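Long-range contact in lytic polysaccharide monooxygenase ([Kitasatospora] papulosa, PDB 6NDQ), which probably cleaves glycosidic bonds of cellulose or a related polysaccharide oxidatively, as a copper-dependent lytic polysaccharide monooxygenase: residues Y112-V117 against L134-E139. Residues are numbered along the deposited sequence; the frame is centred on the assembly and turned at random.
Sequences YFQVYV and LQLVAE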
ATOM      1  N   TYR A 112      10.745  11.203  -5.712  1.00 21.12           N
ATOM      2  CA  TYR A 112      10.058  11.697  -4.532  1.00 22.28           C
ATOM      3  C   TYR A 112       9.125  10.598  -4.055  1.00 21.79           C
ATOM      4  O   TYR A 112       8.829   9.646  -4.784  1.00 20.19           O
ATOM      5  CB  TYR A 112       9.264  12.976  -4.822  1.00 26.66           C
ATOM      6  CG  TYR A 112       8.232  12.795  -5.906  1.00 30.18           C
ATOM      7  CD1 TYR A 112       6.958  12.301  -5.614  1.00 25.42           C
ATOM      8  CD2 TYR A 112       8.523  13.108  -7.226  1.00 26.97           C
ATOM      9  CE1 TYR A 112       6.017  12.126  -6.597  1.00 26.23           C
ATOM     10  CE2 TYR A 112       7.577  12.938  -8.221  1.00 31.47           C
ATOM     11  CZ  TYR A 112       6.327  12.445  -7.897  1.00 31.60           C
ATOM     12  OH  TYR A 112       5.377  12.277  -8.874  1.00 32.89           O
ATOM     13  N   PHE A 113       8.662  10.759  -2.817  1.00 21.86           N
ATOM     14  CA  PHE A 113       7.585   9.974  -2.238  1.00 20.67           C
ATOM     15  C   PHE A 113       6.479  10.894  -1.740  1.00 19.75           C
ATOM     16  O   PHE A 113       6.751  11.932  -1.122  1.00 19.33           O
ATOM     17  CB  PHE A 113       8.065   9.164  -1.050  1.00 18.59           C
ATOM     18  CG  PHE A 113       9.074   8.105  -1.378  1.00 17.32           C
ATOM     19  CD1 PHE A 113       8.669   6.840  -1.768  1.00 18.19           C
ATOM     20  CD2 PHE A 113      10.421   8.356  -1.235  1.00 18.95           C
ATOM     21  CE1 PHE A 113       9.594   5.843  -2.038  1.00 16.81           C
ATOM     22  CE2 PHE A 113      11.360   7.371  -1.500  1.00 19.17           C
ATOM     23  CZ  PHE A 113      10.950   6.108  -1.909  1.00 16.84           C
ATOM     24  N   GLN A 114       5.233  10.473  -1.937  1.00 19.32           N
ATOM     25  CA  GLN A 114       4.087  11.060  -1.256  1.00 16.91           C
ATOM     26  C   GLN A 114       3.482  10.015  -0.334  1.00 18.45           C
ATOM     27  O   GLN A 114       3.295   8.865  -0.739  1.00 19.45           O
ATOM     28  CB  GLN A 114       3.054  11.550  -2.260  1.00 18.77           C
ATOM     29  CG  GLN A 114       3.607  12.688  -3.113  1.00 23.96           C
ATOM     30  CD  GLN A 114       2.657  13.114  -4.211  1.00 25.20           C
ATOM     31  OE1 GLN A 114       1.811  12.341  -4.651  1.00 25.71           O
ATOM     32  NE2 GLN A 114       2.787  14.354  -4.654  1.00 29.56           N
ATOM     33  N   VAL A 115       3.215  10.396   0.911  1.00 17.64           N
ATOM     34  CA  VAL A 115       2.483   9.535   1.834  1.00 16.87           C
ATOM     35  C   VAL A 115       1.187  10.241   2.188  1.00 17.22           C
ATOM     36  O   VAL A 115       1.205  11.384   2.665  1.00 16.42           O
ATOM     37  CB  VAL A 115       3.291   9.205   3.094  1.00 15.73           C
ATOM     38  CG1 VAL A 115       2.456   8.300   4.022  1.00 16.43           C
ATOM     39  CG2 VAL A 115       4.591   8.525   2.707  1.00 16.45           C
ATOM     40  N   TYR A 116       0.066   9.567   1.939  1.00 17.42           N
ATOM     41  CA  TYR A 116      -1.267  10.011   2.322  1.00 17.67           C
ATOM     42  C   TYR A 116      -1.790   9.087   3.411  1.00 17.00           C
ATOM     43  O   TYR A 116      -1.375   7.929   3.503  1.00 18.75           O
ATOM     44  CB  TYR A 116      -2.241   9.967   1.140  1.00 15.21           C
ATOM     45  CG  TYR A 116      -1.899  10.836  -0.043  1.00 17.30           C
ATOM     46  CD1 TYR A 116      -1.015  10.396  -1.011  1.00 17.42           C
ATOM     47  CD2 TYR A 116      -2.492  12.076  -0.190  1.00 17.60           C
ATOM     48  CE1 TYR A 116      -0.701  11.194  -2.119  1.00 18.00           C
ATOM     49  CE2 TYR A 116      -2.205  12.876  -1.290  1.00 19.05           C
ATOM     50  CZ  TYR A 116      -1.301  12.428  -2.240  1.00 19.41           C
ATOM     51  OH  TYR A 116      -1.016  13.233  -3.324  1.00 29.05           O
ATOM     52  N   VAL A 117      -2.726   9.590   4.221  1.00 14.50           N
ATOM     53  CA  VAL A 117      -3.462   8.720   5.132  1.00 16.25           C
ATOM     54  C   VAL A 117      -4.951   9.035   5.037  1.00 18.25           C
ATOM     55  O   VAL A 117      -5.335  10.182   4.789  1.00 18.98           O
ATOM     56  CB  VAL A 117      -2.959   8.867   6.575  1.00 16.77           C
ATOM     57  CG1 VAL A 117      -3.392  10.206   7.170  1.00 22.51           C
ATOM     58  CG2 VAL A 117      -3.491   7.710   7.423  1.00 18.06           C
ATOM     59  N   LEU A 134      -8.402  10.854   1.425  1.00 18.31           N
ATOM     60  CA  LEU A 134      -6.989  10.928   1.774  1.00 16.84           C
ATOM     61  C   LEU A 134      -6.570  12.349   2.132  1.00 18.41           C
ATOM     62  O   LEU A 134      -7.142  13.331   1.647  1.00 19.77           O
ATOM     63  CB  LEU A 134      -6.126  10.431   0.615  1.00 18.37           C
ATOM     64  CG  LEU A 134      -6.298   8.971   0.214  1.00 17.87           C
ATOM     65  CD1 LEU A 134      -5.437   8.667  -0.986  1.00 16.08           C
ATOM     66  CD2 LEU A 134      -5.895   8.082   1.359  1.00 14.51           C
ATOM     67  N   GLN A 135      -5.551  12.429   2.988  1.00 16.67           N
ATOM     68  CA  GLN A 135      -4.879  13.653   3.405  1.00 16.80           C
ATOM     69  C   GLN A 135      -3.387  13.413   3.256  1.00 18.11           C
ATOM     70  O   GLN A 135      -2.874  12.404   3.747  1.00 17.53           O
ATOM     71  CB  GLN A 135      -5.198  14.010   4.867  1.00 21.52           C
ATOM     72  CG  GLN A 135      -6.659  14.364   5.114  1.00 27.96           C
ATOM     73  CD  GLN A 135      -6.974  14.641   6.585  1.00 33.47           C
ATOM     74  OE1 GLN A 135      -6.727  13.804   7.466  1.00 29.05           O
ATOM     75  NE2 GLN A 135      -7.536  15.819   6.851  1.00 33.30           N
ATOM     76  N   LEU A 136      -2.693  14.320   2.571  1.00 20.43           N
ATOM     77  CA  LEU A 136      -1.248  14.178   2.398  1.00 20.26           C
ATOM     78  C   LEU A 136      -0.544  14.474   3.713  1.00 19.40           C
ATOM     79  O   LEU A 136      -0.739  15.548   4.289  1.00 22.21           O
ATOM     80  CB  LEU A 136      -0.752  15.120   1.302  1.00 19.02           C
ATOM     81  CG  LEU A 136       0.755  15.230   0.997  1.00 17.02           C
ATOM     82  CD1 LEU A 136       1.257  14.084   0.172  1.00 19.49           C
ATOM     83  CD2 LEU A 136       1.124  16.569   0.313  1.00 24.37           C
ATOM     84  N   VAL A 137       0.256  13.526   4.208  1.00 19.34           N
ATOM     85  CA  VAL A 137       0.933  13.726   5.482  1.00 19.16           C
ATOM     86  C   VAL A 137       2.454  13.751   5.372  1.00 20.54           C
ATOM     87  O   VAL A 137       3.106  14.326   6.258  1.00 21.14           O
ATOM     88  CB  VAL A 137       0.489  12.691   6.546  1.00 17.14           C
ATOM     89  CG1 VAL A 137      -0.960  12.953   7.003  1.00 23.02           C
ATOM     90  CG2 VAL A 137       0.681  11.271   6.062  1.00 20.56           C
ATOM     91  N   ALA A 138       3.060  13.190   4.326  1.00 17.05           N
ATOM     92  CA  ALA A 138       4.498  13.337   4.129  1.00 18.95           C
ATOM     93  C   ALA A 138       4.763  13.518   2.640  1.00 17.36           C
ATOM     94  O   ALA A 138       4.051  12.951   1.808  1.00 16.45           O
ATOM     95  CB  ALA A 138       5.273  12.124   4.673  1.00 19.79           C
ATOM     96  N   GLU A 139       5.759  14.344   2.310  1.00 18.38           N
ATOM     97  CA  GLU A 139       6.208  14.442   0.926  1.00 18.12           C
ATOM     98  C   GLU A 139       7.698  14.741   0.933  1.00 21.63           C
ATOM     99  O   GLU A 139       8.146  15.641   1.647  1.00 20.06           O
ATOM    100  CB  GLU A 139       5.465  15.525   0.143  1.00 21.95           C
ATOM    101  CG  GLU A 139       5.799  15.436  -1.325  1.00 21.19           C
ATOM    102  CD  GLU A 139       4.931  16.318  -2.200  1.00 28.76           C
ATOM    103  OE1 GLU A 139       4.036  17.009  -1.666  1.00 28.53           O
ATOM    104  OE2 GLU A 139       5.178  16.340  -3.431  1.00 30.92           O
TER
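Val115, Val117, Val137 and Ala138 meet on the inner face of two antiparallel strands. Val137 splits its two methyls between the other valines. Its chi1 of -71° sets CG1 anti to the carbonyl carbon, 3.7 Å from Val117 CG1. CG2, between the backbone N and the carbonyl carbon, reaches Val115 CG1 at 4.0 Å. Ala138 CB packs against Val115 CB. Val115 also touches Ile151, and Val137 and Ala138 touch Val153, all on strand 148-154, which packs on this face.

Val115 O accepts two N-H groups, from Val137 N at 2.8 Å and from Ala138 N at 3.1 Å. The Val137 bond lies in the carbonyl plane. Val115 N returns a nearly straight bond to Ala138 O. Beyond the double acceptor, Val117 and Gln135 exchange a reciprocal pair of N-H...O hydrogen bonds.

On the other face, Leu136 CD1 sits over the Tyr116 ring in a CH-pi contact, 4.0 Å from its centroid. Tyr116 CB rests on Leu134 CB. Tyr116 OH donates to Gln114 OE1 from above the amide plane. At the polar edge, the extended side chains of Gln114 and Glu139 run side by side. Gln114 NE2 gives Glu139 OE2 a straight but long and weak hydrogen bond (3.3 Å). Val137 and Ala138 both face Val115, a classic beta bulge at the edge of one sheet of the LPMO beta-sandwich.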